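Local coordinates for protein complement factor MASP-3 (Homo sapiens, PDB 3DEM) that probably acts as a serine protease of the complement system, joining mannan-binding lectin and ficolins through its calcium-binding CUB1-EGF-CUB2 region, at residues C166-T172 / E192-E198; R174-S180 / W271-A277. Numbering follows the deposited sequence.

Interaction 1 (C166-T172 / E192-E198); sequences CSDNLFT and ECLYTIE
An irregular, parallel pairing along the edge of a β-sheet, locked at one end by a disulfide, joins the entry loop of the second CUB domain to regular strand 192-198. The two segments run 6° apart end to end and bury 581 Å² between them. Cys166 (chi1 p) and Cys193 (chi1 m) are bonded SG to SG at 2.0 Å with chi3 -83°. Next to it, Leu194 N donates to Ser167 OG (3.0 Å), and a water links Cys166 N (2.9 Å), Ser167 OG (3.0 Å) and Glu192 O (2.8 Å). The loop then bulges outward through an inverse gamma turn centred on Asp168 and is extended from Asn169 to Phe171 (phi/psi -144/164, -166/111, -95/116). Across this gap Asn169, chi1 p, mimics a backbone amide: its ND2 donates to Leu194 O at 2.9 Å and its OD1 accepts from Thr196 N at 3.0 Å. Direct main-chain pairing comes only at Phe171, as a single bridge with Ile197, CA atoms 4.7 Å apart: Phe171 N to Thr196 O at 2.8 Å and Glu198 N to Phe171 O at 2.9 Å. Phe171, chi1 m, packs inward on Ile178 and Tyr275. Side-chain amides and hydroxyls can thus stand in for peptide groups, so a loop too irregular to be a strand still meets N and O of Leu194 and Thr196 and N of Glu198, with a disulfide fixing where pairing begins.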
# COMPACT_ATOMS: atom_id res chain seq x y z
N CYS A 166 -35.76 15.62 -3.83
CA CYS A 166 -36.69 16.11 -2.81
C CYS A 166 -37.85 16.90 -3.43
O CYS A 166 -38.35 17.86 -2.83
CB CYS A 166 -35.94 16.96 -1.77
SG CYS A 166 -34.75 18.12 -2.50
N SER A 167 -38.28 16.50 -4.62
CA SER A 167 -39.30 17.24 -5.34
C SER A 167 -40.52 16.40 -5.72
O SER A 167 -41.49 16.92 -6.25
CB SER A 167 -38.71 17.86 -6.61
OG SER A 167 -37.72 18.82 -6.27
N ASP A 168 -40.46 15.10 -5.45
CA ASP A 168 -41.56 14.20 -5.80
C ASP A 168 -42.68 14.27 -4.77
O ASP A 168 -42.92 13.31 -4.04
CB ASP A 168 -41.07 12.76 -5.97
CG ASP A 168 -40.32 12.56 -7.26
OD1 ASP A 168 -40.10 13.57 -7.98
OD2 ASP A 168 -39.94 11.41 -7.57
N ASN A 169 -43.35 15.41 -4.71
CA ASN A 169 -44.39 15.63 -3.72
C ASN A 169 -45.54 16.46 -4.27
O ASN A 169 -45.41 17.12 -5.31
CB ASN A 169 -43.80 16.31 -2.49
CG ASN A 169 -43.21 17.67 -2.82
OD1 ASN A 169 -43.94 18.63 -3.09
ND2 ASN A 169 -41.88 17.77 -2.80
N LEU A 170 -46.66 16.43 -3.57
CA LEU A 170 -47.82 17.25 -3.90
C LEU A 170 -48.75 17.20 -2.71
O LEU A 170 -49.32 16.16 -2.40
CB LEU A 170 -48.52 16.75 -5.17
CG LEU A 170 -49.75 17.55 -5.61
CD1 LEU A 170 -49.37 18.98 -5.96
CD2 LEU A 170 -50.47 16.89 -6.77
N PHE A 171 -48.88 18.33 -2.02
CA PHE A 171 -49.71 18.42 -0.83
C PHE A 171 -51.09 18.96 -1.21
O PHE A 171 -51.22 20.09 -1.68
CB PHE A 171 -49.04 19.30 0.22
CG PHE A 171 -47.71 18.76 0.69
CD1 PHE A 171 -47.64 17.99 1.85
CD2 PHE A 171 -46.55 19.02 -0.02
CE1 PHE A 171 -46.42 17.49 2.29
CE2 PHE A 171 -45.33 18.51 0.42
CZ PHE A 171 -45.27 17.75 1.58
N THR A 172 -52.12 18.14 -1.01
CA THR A 172 -53.47 18.48 -1.44
C THR A 172 -54.46 18.52 -0.29
O THR A 172 -55.61 18.95 -0.46
CB THR A 172 -54.00 17.49 -2.48
OG1 THR A 172 -54.02 16.18 -1.92
CG2 THR A 172 -53.12 17.49 -3.72
N GLU A 192 -31.96 20.80 -4.60
CA GLU A 192 -32.92 21.73 -5.15
C GLU A 192 -34.30 21.13 -4.96
O GLU A 192 -34.76 20.33 -5.78
CB GLU A 192 -32.62 21.92 -6.63
CG GLU A 192 -33.43 22.98 -7.34
CD GLU A 192 -32.88 23.23 -8.73
OE1 GLU A 192 -32.29 24.32 -8.94
OE2 GLU A 192 -32.98 22.34 -9.60
N CYS A 193 -34.96 21.50 -3.86
CA CYS A 193 -36.23 20.90 -3.47
C CYS A 193 -37.41 21.75 -3.89
O CYS A 193 -37.44 22.95 -3.62
CB CYS A 193 -36.28 20.68 -1.96
SG CYS A 193 -34.86 19.78 -1.31
N LEU A 194 -38.38 21.12 -4.54
CA LEU A 194 -39.61 21.78 -4.96
C LEU A 194 -40.78 21.16 -4.21
O LEU A 194 -41.13 20.00 -4.46
CB LEU A 194 -39.82 21.63 -6.46
CG LEU A 194 -38.73 22.20 -7.38
CD1 LEU A 194 -38.91 21.74 -8.82
CD2 LEU A 194 -38.67 23.73 -7.31
N TYR A 195 -41.36 21.92 -3.28
CA TYR A 195 -42.54 21.49 -2.54
C TYR A 195 -43.76 22.22 -3.07
O TYR A 195 -43.78 23.45 -3.13
CB TYR A 195 -42.37 21.78 -1.06
CG TYR A 195 -41.10 21.22 -0.46
CD1 TYR A 195 -41.04 19.92 0.02
CD2 TYR A 195 -39.96 22.02 -0.36
CE1 TYR A 195 -39.87 19.42 0.58
CE2 TYR A 195 -38.79 21.53 0.19
CZ TYR A 195 -38.75 20.23 0.65
OH TYR A 195 -37.59 19.75 1.20
N THR A 196 -44.79 21.46 -3.43
CA THR A 196 -45.96 22.04 -4.07
C THR A 196 -47.25 21.80 -3.29
O THR A 196 -47.63 20.66 -3.02
CB THR A 196 -46.13 21.48 -5.49
OG1 THR A 196 -44.89 21.59 -6.19
CG2 THR A 196 -47.20 22.24 -6.26
N ILE A 197 -47.91 22.90 -2.92
CA ILE A 197 -49.20 22.82 -2.27
C ILE A 197 -50.26 23.18 -3.31
O ILE A 197 -50.19 24.25 -3.93
CB ILE A 197 -49.30 23.77 -1.04
CG1 ILE A 197 -48.16 23.48 -0.05
CG2 ILE A 197 -50.67 23.64 -0.36
CD1 ILE A 197 -48.04 24.51 1.05
N GLU A 198 -51.20 22.27 -3.53
CA GLU A 198 -52.28 22.51 -4.49
C GLU A 198 -53.62 22.20 -3.85
O GLU A 198 -53.95 21.03 -3.64
CB GLU A 198 -52.11 21.62 -5.72
CG GLU A 198 -50.94 21.99 -6.60
CD GLU A 198 -51.38 22.62 -7.90
OE1 GLU A 198 -52.57 23.02 -8.00
OE2 GLU A 198 -50.53 22.71 -8.83
O HOH W 1 -35.07 17.50 -5.86

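Interaction 2 (R174-S180 / W271-A277); sequences RTGVITS and WRLSYRA
Strands 175-179 and 272-277 pair antiparallel, 4.7 Å apart at closest approach with their directions at 158°, both in extended conformation. The register sets Gly176 opposite Tyr275 and Ile178 opposite Leu273 as hydrogen-bonded pairs (CA-CA 5.4 Å each), while Thr175-Arg276, Val177-Ser274 and Thr179-Arg272 are non-hydrogen-bonded, with CA atoms 4.2 to 4.5 Å apart. Each hydrogen-bonded pair closes a ring: Gly176 N to Tyr275 O (3.2 Å) and Tyr275 N to Gly176 O (2.9 Å); Ile178 N to Leu273 O (2.9 Å) and Leu273 N to Ile178 O (2.8 Å). The ladder continues at both ends, with Ala277 N to Arg174 O at 2.8 Å, a weak Arg174 NH1 to Ala277 O (3.5 Å), Ser180 N to Trp271 O at 3.0 Å, and Trp271 N to Ser180 OG (chi1 p) at 3.1 Å, a hydroxyl replacing a carbonyl. This joins the first and last strands of a CUB β-sandwich, the inner strand 272-277 turning its other edge to 205-210 through backbone hydrogen bonds (Arg272 with Glu210, Ser274 with Gln208, Arg276 with Asn206). Ile178, Leu273 and Tyr275 face the core, where Ile178 CB meets Leu273 CD1 at 4.0 Å. Tyr275 (chi1 p) lays its ring over Gly176, where a CB would clash with CE2; its OH is hydrogen-bonded to Gln173 O. Ser180 CB sits 3.8 Å from the centroid of the Trp271 five-membered ring, a CH-pi contact. On the Thr175, Val177 and Thr179 face, Arg276 NH1 donates to Ser274 OG (2.8 Å), Thr179 OG1 to Ser180 O (2.8 Å), and Arg272 NE forms a salt bridge with Glu210.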
# COMPACT_ATOMS: atom_id res chain seq x y z
N ARG A 174 -56.12 19.69 3.33
CA ARG A 174 -56.43 21.00 3.89
C ARG A 174 -55.33 21.51 4.82
O ARG A 174 -55.14 22.71 4.96
CB ARG A 174 -57.74 20.94 4.66
CG ARG A 174 -58.96 21.01 3.78
CD ARG A 174 -59.53 22.40 3.81
NE ARG A 174 -60.99 22.37 3.79
CZ ARG A 174 -61.75 23.26 4.42
NH1 ARG A 174 -61.19 24.24 5.11
NH2 ARG A 174 -63.07 23.16 4.36
N THR A 175 -54.62 20.59 5.46
CA THR A 175 -53.54 20.94 6.36
C THR A 175 -52.37 20.02 6.08
O THR A 175 -52.55 18.95 5.51
CB THR A 175 -53.95 20.79 7.85
OG1 THR A 175 -54.08 19.40 8.17
CG2 THR A 175 -55.26 21.51 8.13
N GLY A 176 -51.17 20.43 6.49
CA GLY A 176 -50.00 19.58 6.32
C GLY A 176 -48.70 20.14 6.87
O GLY A 176 -48.64 21.28 7.31
N VAL A 177 -47.67 19.30 6.85
CA VAL A 177 -46.35 19.67 7.34
C VAL A 177 -45.30 19.45 6.25
O VAL A 177 -45.30 18.42 5.57
CB VAL A 177 -45.95 18.86 8.59
CG1 VAL A 177 -44.54 19.23 9.04
CG2 VAL A 177 -46.96 19.08 9.71
N ILE A 178 -44.41 20.42 6.10
CA ILE A 178 -43.37 20.35 5.09
C ILE A 178 -42.05 20.70 5.77
O ILE A 178 -42.01 21.61 6.60
CB ILE A 178 -43.66 21.34 3.94
CG1 ILE A 178 -45.09 21.15 3.42
CG2 ILE A 178 -42.64 21.19 2.81
CD1 ILE A 178 -45.43 21.97 2.18
N THR A 179 -40.99 19.96 5.45
CA THR A 179 -39.69 20.21 6.06
C THR A 179 -38.57 20.08 5.04
O THR A 179 -38.76 19.50 3.97
CB THR A 179 -39.38 19.23 7.23
OG1 THR A 179 -38.99 17.95 6.71
CG2 THR A 179 -40.57 19.07 8.20
N SER A 180 -37.40 20.62 5.38
CA SER A 180 -36.18 20.31 4.66
C SER A 180 -35.89 18.81 4.81
O SER A 180 -36.32 18.19 5.78
CB SER A 180 -35.03 21.15 5.20
OG SER A 180 -34.90 20.98 6.61
N TRP A 271 -35.37 23.48 8.35
CA TRP A 271 -36.61 24.20 8.64
C TRP A 271 -37.82 23.28 8.56
O TRP A 271 -37.79 22.21 7.95
CB TRP A 271 -36.79 25.35 7.64
CG TRP A 271 -36.72 24.91 6.20
CD1 TRP A 271 -35.60 24.87 5.41
CD2 TRP A 271 -37.80 24.45 5.38
NE1 TRP A 271 -35.93 24.40 4.15
CE2 TRP A 271 -37.27 24.14 4.11
CE3 TRP A 271 -39.17 24.25 5.60
CZ2 TRP A 271 -38.06 23.65 3.06
CZ3 TRP A 271 -39.96 23.77 4.56
CH2 TRP A 271 -39.40 23.48 3.31
N ARG A 272 -38.90 23.74 9.18
CA ARG A 272 -40.17 23.03 9.18
C ARG A 272 -41.29 24.06 9.12
O ARG A 272 -41.23 25.10 9.76
CB ARG A 272 -40.31 22.19 10.45
CG ARG A 272 -41.73 21.73 10.73
CD ARG A 272 -41.84 20.99 12.05
NE ARG A 272 -43.24 20.81 12.44
CZ ARG A 272 -43.81 19.63 12.70
NH1 ARG A 272 -43.10 18.51 12.64
NH2 ARG A 272 -45.09 19.58 13.05
N LEU A 273 -42.32 23.77 8.34
CA LEU A 273 -43.49 24.62 8.34
C LEU A 273 -44.75 23.78 8.35
O LEU A 273 -44.74 22.60 7.96
CB LEU A 273 -43.47 25.59 7.15
CG LEU A 273 -43.64 25.08 5.72
CD1 LEU A 273 -45.11 24.81 5.40
CD2 LEU A 273 -43.05 26.08 4.75
N SER A 274 -45.83 24.38 8.83
CA SER A 274 -47.13 23.78 8.67
C SER A 274 -47.97 24.74 7.84
O SER A 274 -47.79 25.95 7.91
CB SER A 274 -47.79 23.53 10.03
OG SER A 274 -48.01 24.74 10.72
N TYR A 275 -48.88 24.19 7.05
CA TYR A 275 -49.78 25.01 6.27
C TYR A 275 -51.21 24.65 6.56
O TYR A 275 -51.50 23.53 6.98
CB TYR A 275 -49.50 24.87 4.77
CG TYR A 275 -50.02 23.58 4.16
CD1 TYR A 275 -51.36 23.45 3.79
CD2 TYR A 275 -49.17 22.50 3.96
CE1 TYR A 275 -51.84 22.27 3.24
CE2 TYR A 275 -49.64 21.33 3.41
CZ TYR A 275 -50.98 21.22 3.05
OH TYR A 275 -51.45 20.05 2.50
N ARG A 276 -52.11 25.60 6.32
CA ARG A 276 -53.53 25.42 6.54
C ARG A 276 -54.28 26.18 5.47
O ARG A 276 -54.00 27.35 5.21
CB ARG A 276 -53.93 25.95 7.92
CG ARG A 276 -53.40 25.10 9.06
CD ARG A 276 -53.49 25.81 10.41
NE ARG A 276 -52.90 24.98 11.45
CZ ARG A 276 -51.59 24.79 11.60
NH1 ARG A 276 -50.74 25.39 10.78
NH2 ARG A 276 -51.14 24.01 12.57
N ALA A 277 -55.22 25.50 4.83
CA ALA A 277 -56.05 26.14 3.81
C ALA A 277 -57.30 26.71 4.45
O ALA A 277 -58.15 25.97 4.93
CB ALA A 277 -56.43 25.14 2.74

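Following the chain from its N terminus, 166-172 comes first and, one residue on, 174-180; at 192-198 interaction 1 closes a short loop with 19 residues between its segments. Only after the remaining strands does 271-277 arrive, and interaction 2 closes a far longer loop, 90 residues between segments. The two loops cross rather than nest, because 174-180 lies inside the first and 192-198 inside the second. Consecutive parts of the chain thus go to different sheets of the sandwich: 166-172 borders the sheet of 192-198, and 174-180 that of 272-277. Where they meet, Tyr195 OH lies 3.0 Å from Thr179 O, a probable hydrogen bond, and Tyr195 CD1 packs 3.5 Å from Ile178 CG2.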